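Local coordinates for PrimPol AEP domain (PP-N190) (Cyanophage S-2L, PDB 6ZP9), which probably makes and extends DNA strands as an archaeo-eukaryotic primase-polymerase domain in a cyanophage whose DNA carries 2-aminoadenine instead of adenine, at residues A31-R36 with S68-G73; P110-Q115 with I123-V128; D17-H22 with A165-Q170. All coordinates share one frame; numbering follows the deposited sequence.

Contact 1 of 3, residues A31-R36 with S68-G73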
loop_
_atom_site.group_PDB
_atom_site.type_symbol
_atom_site.label_atom_id
_atom_site.label_comp_id
_atom_site.label_asym_id
_atom_site.label_seq_id
_atom_site.Cartn_x
_atom_site.Cartn_y
_atom_site.Cartn_z
ATOM N N ALA A 31 0.183 -15.840 -5.701
ATOM C CA ALA A 31 -0.614 -16.397 -6.792
ATOM C C ALA A 31 -1.881 -15.599 -7.084
ATOM O O ALA A 31 -2.419 -15.699 -8.192
ATOM C CB ALA A 31 -1.002 -17.845 -6.478
ATOM N N THR A 32 -2.392 -14.838 -6.118
ATOM C CA THR A 32 -3.618 -14.075 -6.322
ATOM C C THR A 32 -3.382 -12.571 -6.227
ATOM O O THR A 32 -4.353 -11.801 -6.212
ATOM C CB THR A 32 -4.693 -14.500 -5.318
ATOM O OG1 THR A 32 -4.196 -14.323 -3.992
ATOM C CG2 THR A 32 -5.064 -15.972 -5.501
ATOM N N THR A 33 -2.127 -12.130 -6.172
ATOM C CA THR A 33 -1.829 -10.713 -6.021
ATOM C C THR A 33 -1.884 -10.012 -7.375
ATOM O O THR A 33 -1.362 -10.515 -8.375
ATOM C CB THR A 33 -0.457 -10.530 -5.364
ATOM O OG1 THR A 33 -0.512 -11.018 -4.018
ATOM C CG2 THR A 33 -0.043 -9.059 -5.340
ATOM N N ARG A 34 -2.528 -8.849 -7.403
ATOM C CA ARG A 34 -2.715 -8.083 -8.624
ATOM C C ARG A 34 -1.685 -6.962 -8.704
ATOM O O ARG A 34 -1.515 -6.191 -7.753
ATOM C CB ARG A 34 -4.133 -7.511 -8.686
ATOM C CG ARG A 34 -5.215 -8.573 -8.683
ATOM C CD ARG A 34 -5.091 -9.468 -9.905
ATOM N NE ARG A 34 -5.322 -8.723 -11.140
ATOM C CZ ARG A 34 -5.266 -9.266 -12.348
ATOM N NH1 ARG A 34 -4.987 -10.554 -12.476
ATOM N NH2 ARG A 34 -5.493 -8.525 -13.422
ATOM N N TYR A 35 -1.006 -6.884 -9.842
ATOM C CA TYR A 35 -0.008 -5.870 -10.134
ATOM C C TYR A 35 -0.616 -4.797 -11.027
ATOM O O TYR A 35 -1.399 -5.101 -11.934
ATOM C CB TYR A 35 1.188 -6.519 -10.828
ATOM C CG TYR A 35 2.334 -5.618 -11.212
ATOM C CD1 TYR A 35 3.060 -4.924 -10.247
ATOM C CD2 TYR A 35 2.734 -5.502 -12.549
ATOM C CE1 TYR A 35 4.135 -4.111 -10.600
ATOM C CE2 TYR A 35 3.808 -4.691 -12.911
ATOM C CZ TYR A 35 4.506 -4.003 -11.932
ATOM O OH TYR A 35 5.581 -3.201 -12.271
ATOM N N ARG A 36 -0.272 -3.540 -10.761
ATOM C CA ARG A 36 -0.650 -2.438 -11.640
ATOM C C ARG A 36 0.605 -1.643 -11.953
ATOM O O ARG A 36 1.291 -1.176 -11.041
ATOM C CB ARG A 36 -1.723 -1.532 -11.015
ATOM C CG ARG A 36 -2.374 -0.593 -12.040
ATOM C CD ARG A 36 -3.649 0.084 -11.536
ATOM N NE ARG A 36 -3.840 1.404 -12.140
ATOM C CZ ARG A 36 -4.726 1.696 -13.091
ATOM N NH1 ARG A 36 -4.789 2.933 -13.569
ATOM N NH2 ARG A 36 -5.549 0.765 -13.558
ATOM N N SER A 68 5.398 0.969 -10.033
ATOM C CA SER A 68 4.918 -0.348 -9.638
ATOM C C SER A 68 3.995 -0.242 -8.434
ATOM O O SER A 68 4.350 0.393 -7.436
ATOM C CB SER A 68 6.087 -1.269 -9.297
ATOM O OG SER A 68 6.925 -1.465 -10.422
ATOM N N TYR A 69 2.843 -0.908 -8.522
ATOM C CA TYR A 69 1.806 -0.883 -7.498
ATOM C C TYR A 69 1.187 -2.270 -7.378
ATOM O O TYR A 69 1.172 -3.051 -8.337
ATOM C CB TYR A 69 0.679 0.102 -7.840
ATOM C CG TYR A 69 1.124 1.525 -8.064
ATOM C CD1 TYR A 69 1.664 1.918 -9.286
ATOM C CD2 TYR A 69 1.006 2.484 -7.057
ATOM C CE1 TYR A 69 2.080 3.229 -9.506
ATOM C CE2 TYR A 69 1.418 3.796 -7.263
ATOM C CZ TYR A 69 1.954 4.165 -8.495
ATOM O OH TYR A 69 2.366 5.464 -8.732
ATOM N N ILE A 70 0.618 -2.555 -6.206
ATOM C CA ILE A 70 -0.218 -3.739 -6.041
ATOM C C ILE A 70 -1.568 -3.339 -5.468
ATOM O O ILE A 70 -1.678 -2.393 -4.687
ATOM C CB ILE A 70 0.431 -4.809 -5.136
ATOM C CG1 ILE A 70 0.953 -4.178 -3.831
ATOM C CG2 ILE A 70 1.519 -5.563 -5.911
ATOM C CD1 ILE A 70 1.379 -5.228 -2.791
ATOM N N VAL A 71 -2.599 -4.080 -5.856
ATOM C CA VAL A 71 -3.879 -3.980 -5.171
ATOM C C VAL A 71 -3.723 -4.605 -3.790
ATOM O O VAL A 71 -3.359 -5.782 -3.665
ATOM C CB VAL A 71 -4.983 -4.674 -5.977
ATOM C CG1 VAL A 71 -6.333 -4.500 -5.277
ATOM C CG2 VAL A 71 -5.020 -4.138 -7.389
ATOM N N VAL A 72 -3.976 -3.818 -2.743
ATOM C CA VAL A 72 -3.810 -4.335 -1.385
ATOM C C VAL A 72 -4.909 -5.346 -1.062
ATOM O O VAL A 72 -4.635 -6.452 -0.577
ATOM C CB VAL A 72 -3.764 -3.179 -0.366
ATOM C CG1 VAL A 72 -3.684 -3.716 1.063
ATOM C CG2 VAL A 72 -2.576 -2.246 -0.650
ATOM N N GLY A 73 -6.161 -5.001 -1.358
ATOM C CA GLY A 73 -7.250 -5.927 -1.129
ATOM C C GLY A 73 -7.171 -7.156 -2.026
ATOM O O GLY A 73 -6.424 -7.219 -3.005
HETATM O O HOH W 1 -3.750 -8.046 -5.050
#
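Tyr35 and Ile70 meet as a non-hydrogen-bonded antiparallel pair, and Arg36 and Tyr69 follow as the hydrogen-bonded one. The pairing illustrates how an inner strand pair is held by a backbone ladder and finished by side chains. In the ladder, Arg36 N gives a nearly straight bond to Tyr69 O (2.9 Å, 176°), and Tyr69 N returns one to Arg36 O at 3.0 Å. Val71 N also donates to Arg34 O, at 3.0 Å. In place of a direct reciprocal bond, a water lies between Arg34 N and Val71 O; it accepts from the first and can donate to the second, bridging the strands where they begin to part.

A side-chain bond is added by the hydroxyls of Tyr35 and Ser68, with OH to OG at 2.9 Å. Tyr35 has CG anti to the backbone N (chi1 180°), beside the carbonyl carbon; the ring meets Ser68 with its CE1-OH edge, Ser68 OG lying in its plane. Apolar contacts occupy the other end. Thr33 CG2 lies 3.9 Å from Ile70 CG2, while Arg34 CB touches Val71 CG2 at 3.7 Å; the Arg34 guanidinium turns from the pair to a salt bridge with Asp77.

These are the two inner strands of a four-stranded antiparallel sheet: 49-52 flanks 34-38, and 161-163 flanks 67-71. Helix 55-64 covers Tyr35 through Val58 and Ala61, whereas Arg36 and Tyr69 lean on Val161.

Contact 2 of 3, residues P110-Q115 with I123-V128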
loop_
_atom_site.group_PDB
_atom_site.type_symbol
_atom_site.label_atom_id
_atom_site.label_comp_id
_atom_site.label_asym_id
_atom_site.label_seq_id
_atom_site.Cartn_x
_atom_site.Cartn_y
_atom_site.Cartn_z
ATOM N N PRO A 110 -2.355 3.825 16.874
ATOM C CA PRO A 110 -1.372 2.843 17.338
ATOM C C PRO A 110 -0.228 2.748 16.336
ATOM O O PRO A 110 -0.324 3.212 15.199
ATOM C CB PRO A 110 -2.176 1.541 17.408
ATOM C CG PRO A 110 -3.224 1.707 16.377
ATOM C CD PRO A 110 -3.567 3.180 16.337
ATOM N N ARG A 111 0.866 2.147 16.782
ATOM C CA ARG A 111 2.054 2.055 15.943
ATOM C C ARG A 111 1.753 1.226 14.697
ATOM O O ARG A 111 1.149 0.151 14.807
ATOM C CB ARG A 111 3.210 1.430 16.723
ATOM C CG ARG A 111 4.490 1.318 15.923
ATOM C CD ARG A 111 5.611 0.751 16.772
ATOM N NE ARG A 111 5.834 1.560 17.969
ATOM C CZ ARG A 111 6.599 2.650 18.012
ATOM N NH1 ARG A 111 7.225 3.091 16.919
ATOM N NH2 ARG A 111 6.729 3.314 19.154
ATOM N N PRO A 112 2.131 1.687 13.506
ATOM C CA PRO A 112 1.870 0.892 12.301
ATOM C C PRO A 112 2.559 -0.468 12.371
ATOM O O PRO A 112 3.615 -0.627 12.992
ATOM C CB PRO A 112 2.452 1.760 11.175
ATOM C CG PRO A 112 2.416 3.163 11.729
ATOM C CD PRO A 112 2.718 3.004 13.192
ATOM N N SER A 113 1.930 -1.469 11.747
ATOM C CA SER A 113 2.588 -2.764 11.607
ATOM C C SER A 113 3.892 -2.631 10.833
ATOM O O SER A 113 4.889 -3.287 11.161
ATOM C CB SER A 113 1.660 -3.754 10.907
ATOM O OG SER A 113 0.479 -3.965 11.660
ATOM N N PHE A 114 3.891 -1.815 9.773
ATOM C CA PHE A 114 5.110 -1.479 9.046
ATOM C C PHE A 114 4.872 -0.198 8.265
ATOM O O PHE A 114 3.743 0.272 8.126
ATOM C CB PHE A 114 5.570 -2.605 8.114
ATOM C CG PHE A 114 4.674 -2.843 6.923
ATOM C CD1 PHE A 114 3.563 -3.653 7.031
ATOM C CD2 PHE A 114 4.987 -2.315 5.684
ATOM C CE1 PHE A 114 2.759 -3.914 5.941
ATOM C CE2 PHE A 114 4.184 -2.571 4.573
ATOM C CZ PHE A 114 3.061 -3.378 4.709
ATOM N N GLN A 115 5.964 0.373 7.777
ATOM C CA GLN A 115 5.927 1.593 6.992
ATOM C C GLN A 115 6.704 1.363 5.707
ATOM O O GLN A 115 7.453 0.394 5.573
ATOM C CB GLN A 115 6.493 2.786 7.788
ATOM C CG GLN A 115 5.700 3.048 9.065
ATOM C CD GLN A 115 6.243 4.190 9.881
ATOM O OE1 GLN A 115 7.325 4.083 10.471
ATOM N NE2 GLN A 115 5.487 5.288 9.951
ATOM N N ILE A 123 5.366 8.983 3.035
ATOM C CA ILE A 123 5.517 7.706 3.722
ATOM C C ILE A 123 4.176 6.987 3.682
ATOM O O ILE A 123 3.112 7.619 3.805
ATOM C CB ILE A 123 5.980 7.935 5.175
ATOM C CG1 ILE A 123 7.313 8.700 5.219
ATOM C CG2 ILE A 123 6.010 6.613 5.976
ATOM C CD1 ILE A 123 8.502 7.975 4.584
ATOM N N HIS A 124 4.205 5.670 3.507
ATOM C CA HIS A 124 3.003 4.848 3.577
ATOM C C HIS A 124 2.974 4.094 4.903
ATOM O O HIS A 124 3.983 3.509 5.311
ATOM C CB HIS A 124 2.949 3.872 2.401
ATOM C CG HIS A 124 2.689 4.539 1.083
ATOM N ND1 HIS A 124 2.515 3.836 -0.091
ATOM C CD2 HIS A 124 2.577 5.847 0.757
ATOM C CE1 HIS A 124 2.297 4.683 -1.081
ATOM N NE2 HIS A 124 2.329 5.910 -0.593
ATOM N N HIS A 125 1.825 4.126 5.576
ATOM C CA HIS A 125 1.640 3.487 6.873
ATOM C C HIS A 125 0.630 2.360 6.737
ATOM O O HIS A 125 -0.432 2.553 6.144
ATOM C CB HIS A 125 1.144 4.493 7.917
ATOM C CG HIS A 125 1.868 5.797 7.880
ATOM N ND1 HIS A 125 2.958 6.066 8.680
ATOM C CD2 HIS A 125 1.664 6.909 7.135
ATOM C CE1 HIS A 125 3.397 7.286 8.426
ATOM N NE2 HIS A 125 2.629 7.820 7.493
ATOM N N TYR A 126 0.948 1.197 7.296
ATOM C CA TYR A 126 0.071 0.035 7.249
ATOM C C TYR A 126 -0.214 -0.515 8.645
ATOM O O TYR A 126 0.691 -0.639 9.475
ATOM C CB TYR A 126 0.683 -1.082 6.431
ATOM C CG TYR A 126 0.768 -0.871 4.942
ATOM C CD1 TYR A 126 1.817 -0.148 4.381
ATOM C CD2 TYR A 126 -0.163 -1.451 4.094
ATOM C CE1 TYR A 126 1.925 -0.001 3.019
ATOM C CE2 TYR A 126 -0.070 -1.303 2.735
ATOM C CZ TYR A 126 0.975 -0.586 2.201
ATOM O OH TYR A 126 1.074 -0.452 0.837
ATOM N N TRP A 127 -1.466 -0.895 8.879
ATOM C CA TRP A 127 -1.869 -1.610 10.084
ATOM C C TRP A 127 -2.503 -2.924 9.632
ATOM O O TRP A 127 -3.573 -2.921 9.009
ATOM C CB TRP A 127 -2.840 -0.777 10.926
ATOM C CG TRP A 127 -2.255 0.478 11.542
ATOM C CD1 TRP A 127 -1.827 0.642 12.838
ATOM C CD2 TRP A 127 -2.073 1.745 10.900
ATOM N NE1 TRP A 127 -1.379 1.931 13.029
ATOM C CE2 TRP A 127 -1.524 2.629 11.861
ATOM C CE3 TRP A 127 -2.314 2.220 9.606
ATOM C CZ2 TRP A 127 -1.205 3.956 11.564
ATOM C CZ3 TRP A 127 -1.994 3.548 9.314
ATOM C CH2 TRP A 127 -1.449 4.397 10.292
ATOM N N VAL A 128 -1.840 -4.046 9.930
ATOM C CA VAL A 128 -2.238 -5.356 9.418
ATOM C C VAL A 128 -3.060 -6.082 10.470
ATOM O O VAL A 128 -2.703 -6.087 11.655
ATOM C CB VAL A 128 -1.001 -6.183 9.023
ATOM C CG1 VAL A 128 -1.431 -7.535 8.470
ATOM C CG2 VAL A 128 -0.170 -5.413 8.004
#
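Phe114 and Tyr126 make the tight part of this contact, at the end of the hairpin away from its turn. Their rings form an offset stack, centroids 4.4 Å apart and planes only 10° from parallel, with Phe114 CZ 3.4 Å from Tyr126 CG. Phe114 holds CG between its backbone N and carbonyl carbon (chi1 69°), and its ring also takes Tyr126 CB over one face.

Beside the stack the ladder is irregular in an instructive way. Ser113 and Phe114 both face Tyr126, a classic beta bulge, so Tyr126 O is shared by two weak bonds, from Ser113 N at 2.7 Å and Phe114 N at 3.4 Å. At the bulge Ser113 points toward the other strand, and its OG accepts from Val128 N at 2.9 Å in an almost straight bond (177°); Glu184 O is a second partner of this hydroxyl. On the face opposite the Phe114-Tyr126 stack, Gln115 NE2 donates to His125 ND1 at 2.9 Å, a bond lying in the amide plane and tilted from the ring plane.

The loose side is Arg111, exposed and pointing away; on either side of it in sequence Pro110 and Pro112 still hold the buried indole of Trp127. Trp127 NE1 donates to Pro110 O at 2.7 Å, with the oxygen in the ring plane, while Pro112 CA rests over the five-membered ring as a CH-pi contact, 3.7 Å from its centroid.

In the second antiparallel sheet, strand 85-90 borders 123-129 and strand 177-179 borders 114-117. Ile178 packs on Phe114, Met162 on Tyr126, and helix 97-102 covers Ile123.

Contact 3 of 3, residues D17-H22 with A165-Q170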
loop_
_atom_site.group_PDB
_atom_site.type_symbol
_atom_site.label_atom_id
_atom_site.label_comp_id
_atom_site.label_asym_id
_atom_site.label_seq_id
_atom_site.Cartn_x
_atom_site.Cartn_y
_atom_site.Cartn_z
ATOM N N ASP A 17 13.364 -9.567 -2.874
ATOM C CA ASP A 17 13.177 -9.794 -1.444
ATOM C C ASP A 17 12.213 -8.777 -0.855
ATOM O O ASP A 17 11.397 -9.112 0.010
ATOM C CB ASP A 17 14.519 -9.739 -0.713
ATOM C CG ASP A 17 15.439 -10.905 -1.082
ATOM O OD1 ASP A 17 14.956 -12.057 -1.140
ATOM O OD2 ASP A 17 16.644 -10.662 -1.316
ATOM N N GLN A 18 12.286 -7.531 -1.316
ATOM C CA GLN A 18 11.373 -6.519 -0.809
ATOM C C GLN A 18 9.951 -6.761 -1.309
ATOM O O GLN A 18 8.984 -6.568 -0.562
ATOM C CB GLN A 18 11.883 -5.139 -1.204
ATOM C CG GLN A 18 12.998 -4.663 -0.294
ATOM C CD GLN A 18 12.477 -4.170 1.049
ATOM O OE1 GLN A 18 11.691 -3.226 1.108
ATOM N NE2 GLN A 18 12.910 -4.808 2.132
ATOM N N ILE A 19 9.800 -7.189 -2.565
ATOM C CA ILE A 19 8.468 -7.515 -3.074
ATOM C C ILE A 19 7.828 -8.613 -2.229
ATOM O O ILE A 19 6.678 -8.490 -1.779
ATOM C CB ILE A 19 8.536 -7.926 -4.554
ATOM C CG1 ILE A 19 8.867 -6.715 -5.428
ATOM C CG2 ILE A 19 7.210 -8.566 -4.989
ATOM C CD1 ILE A 19 8.828 -7.021 -6.922
ATOM N N LEU A 20 8.556 -9.710 -2.003
ATOM C CA LEU A 20 7.985 -10.809 -1.230
ATOM C C LEU A 20 7.720 -10.393 0.211
ATOM O O LEU A 20 6.732 -10.830 0.814
ATOM C CB LEU A 20 8.903 -12.029 -1.286
ATOM C CG LEU A 20 8.914 -12.674 -2.677
ATOM C CD1 LEU A 20 9.918 -13.804 -2.722
ATOM C CD2 LEU A 20 7.521 -13.167 -3.080
ATOM N N LEU A 21 8.576 -9.526 0.773
ATOM C CA LEU A 21 8.347 -9.031 2.128
ATOM C C LEU A 21 7.074 -8.197 2.202
ATOM O O LEU A 21 6.303 -8.320 3.158
ATOM C CB LEU A 21 9.553 -8.221 2.612
ATOM C CG LEU A 21 9.389 -7.583 3.995
ATOM C CD1 LEU A 21 9.279 -8.626 5.092
ATOM C CD2 LEU A 21 10.525 -6.610 4.281
ATOM N N HIS A 22 6.846 -7.332 1.211
ATOM C CA HIS A 22 5.604 -6.563 1.152
ATOM C C HIS A 22 4.391 -7.484 1.170
ATOM O O HIS A 22 3.452 -7.281 1.951
ATOM C CB HIS A 22 5.605 -5.689 -0.110
ATOM C CG HIS A 22 4.678 -4.513 -0.047
ATOM N ND1 HIS A 22 4.758 -3.459 -0.935
ATOM C CD2 HIS A 22 3.649 -4.224 0.789
ATOM C CE1 HIS A 22 3.819 -2.570 -0.650
ATOM N NE2 HIS A 22 3.135 -3.008 0.394
ATOM N N ALA A 165 6.955 -2.297 -2.690
ATOM C CA ALA A 165 8.331 -2.267 -2.193
ATOM C C ALA A 165 9.259 -2.983 -3.162
ATOM O O ALA A 165 8.864 -3.928 -3.845
ATOM C CB ALA A 165 8.431 -2.931 -0.817
ATOM N N GLY A 166 10.505 -2.517 -3.226
ATOM C CA GLY A 166 11.506 -3.165 -4.045
ATOM C C GLY A 166 11.533 -2.755 -5.496
ATOM O O GLY A 166 12.348 -3.303 -6.257
ATOM N N CYS A 167 10.672 -1.824 -5.918
ATOM C CA CYS A 167 10.696 -1.314 -7.284
ATOM C C CYS A 167 11.020 0.170 -7.273
ATOM O O CYS A 167 10.701 0.872 -6.307
ATOM C CB CYS A 167 9.357 -1.521 -8.005
ATOM S SG CYS A 167 8.792 -3.230 -7.980
ATOM N N PRO A 168 11.635 0.677 -8.337
ATOM C CA PRO A 168 12.044 2.085 -8.344
ATOM C C PRO A 168 10.889 3.058 -8.538
ATOM O O PRO A 168 9.925 2.796 -9.274
ATOM C CB PRO A 168 13.031 2.160 -9.515
ATOM C CG PRO A 168 12.672 1.022 -10.397
ATOM C CD PRO A 168 12.165 -0.068 -9.497
ATOM N N HIS A 169 11.004 4.186 -7.832
ATOM C CA HIS A 169 10.289 5.416 -8.138
ATOM C C HIS A 169 10.957 6.019 -9.365
ATOM O O HIS A 169 12.099 6.478 -9.290
ATOM C CB HIS A 169 10.366 6.327 -6.915
ATOM C CG HIS A 169 9.728 7.667 -7.079
ATOM N ND1 HIS A 169 8.382 7.877 -6.894
ATOM C CD2 HIS A 169 10.262 8.881 -7.356
ATOM C CE1 HIS A 169 8.105 9.154 -7.083
ATOM N NE2 HIS A 169 9.230 9.787 -7.359
ATOM N N GLN A 170 10.271 5.984 -10.510
ATOM C CA GLN A 170 10.959 6.201 -11.782
ATOM C C GLN A 170 11.512 7.612 -11.939
ATOM O O GLN A 170 12.476 7.802 -12.687
ATOM C CB GLN A 170 10.025 5.879 -12.944
ATOM C CG GLN A 170 9.717 4.400 -13.104
ATOM C CD GLN A 170 10.875 3.601 -13.686
ATOM O OE1 GLN A 170 11.932 4.148 -13.978
ATOM N NE2 GLN A 170 10.659 2.304 -13.894
#
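Gln18, Ile19 and His22 form one side of helix 16-25 that packs on Ala165, Gly166 and Cys167, in a buried helix-to-loop contact just after strand 161-163. Its polar element is a side-chain to backbone bond: Ala165 N donates to His22 ND1 at 3.0 Å and 171°, from a position tilted 16° off the ring plane. Accepting there, His22 is consistent with a neutral ring that carries its proton on NE2. CG anti to the backbone N (chi1 -159°) starts the imidazole on its way to the loop.

The helix thus packs on the connection that runs from strand 161-163 of one antiparallel sheet to strand 177-179 of the other. Ala165 CB sits against His22 ND1 and 3.7 Å from Gln18 O, an oxygen that also accepts the helical bond from His22 N, and Ala165 O lies 3.2 Å from Ile19 CG1. Gly166, at the positive phi of a left-handed conformation, brings its bare CA to 3.5 Å from Gln18 CB, a closeness that the lack of a side chain permits. Beyond it, Ile19 CD1 touches Cys167 SG at 3.9 Å. The Gln18 chain bends at chi2, and OE1, beside Ala165 CB, accepts from Ile178 N of strand 177-179.

The three contacts sample two antiparallel sheets and the helix 16-25 that touches both. Contact 1 lies in the four-stranded sheet built around strands 34-38 and 67-71, contact 2 in the other, around 114-117 and 123-129; their centres are about 18 Å apart, on opposite sides of the chain's centre. Contact 3 is about 12 Å from the first and about 16 Å from the second, centre to centre, and touches both: Cys167 packs on Ser68, and His22 on Ile70, Phe114 and Tyr126. Along the chain, contacts 1 and 2 follow in series, both nested inside the long loop that contact 3 closes. Helix 16-25 thus packs against residues of both sheets, consistent with one compact domain.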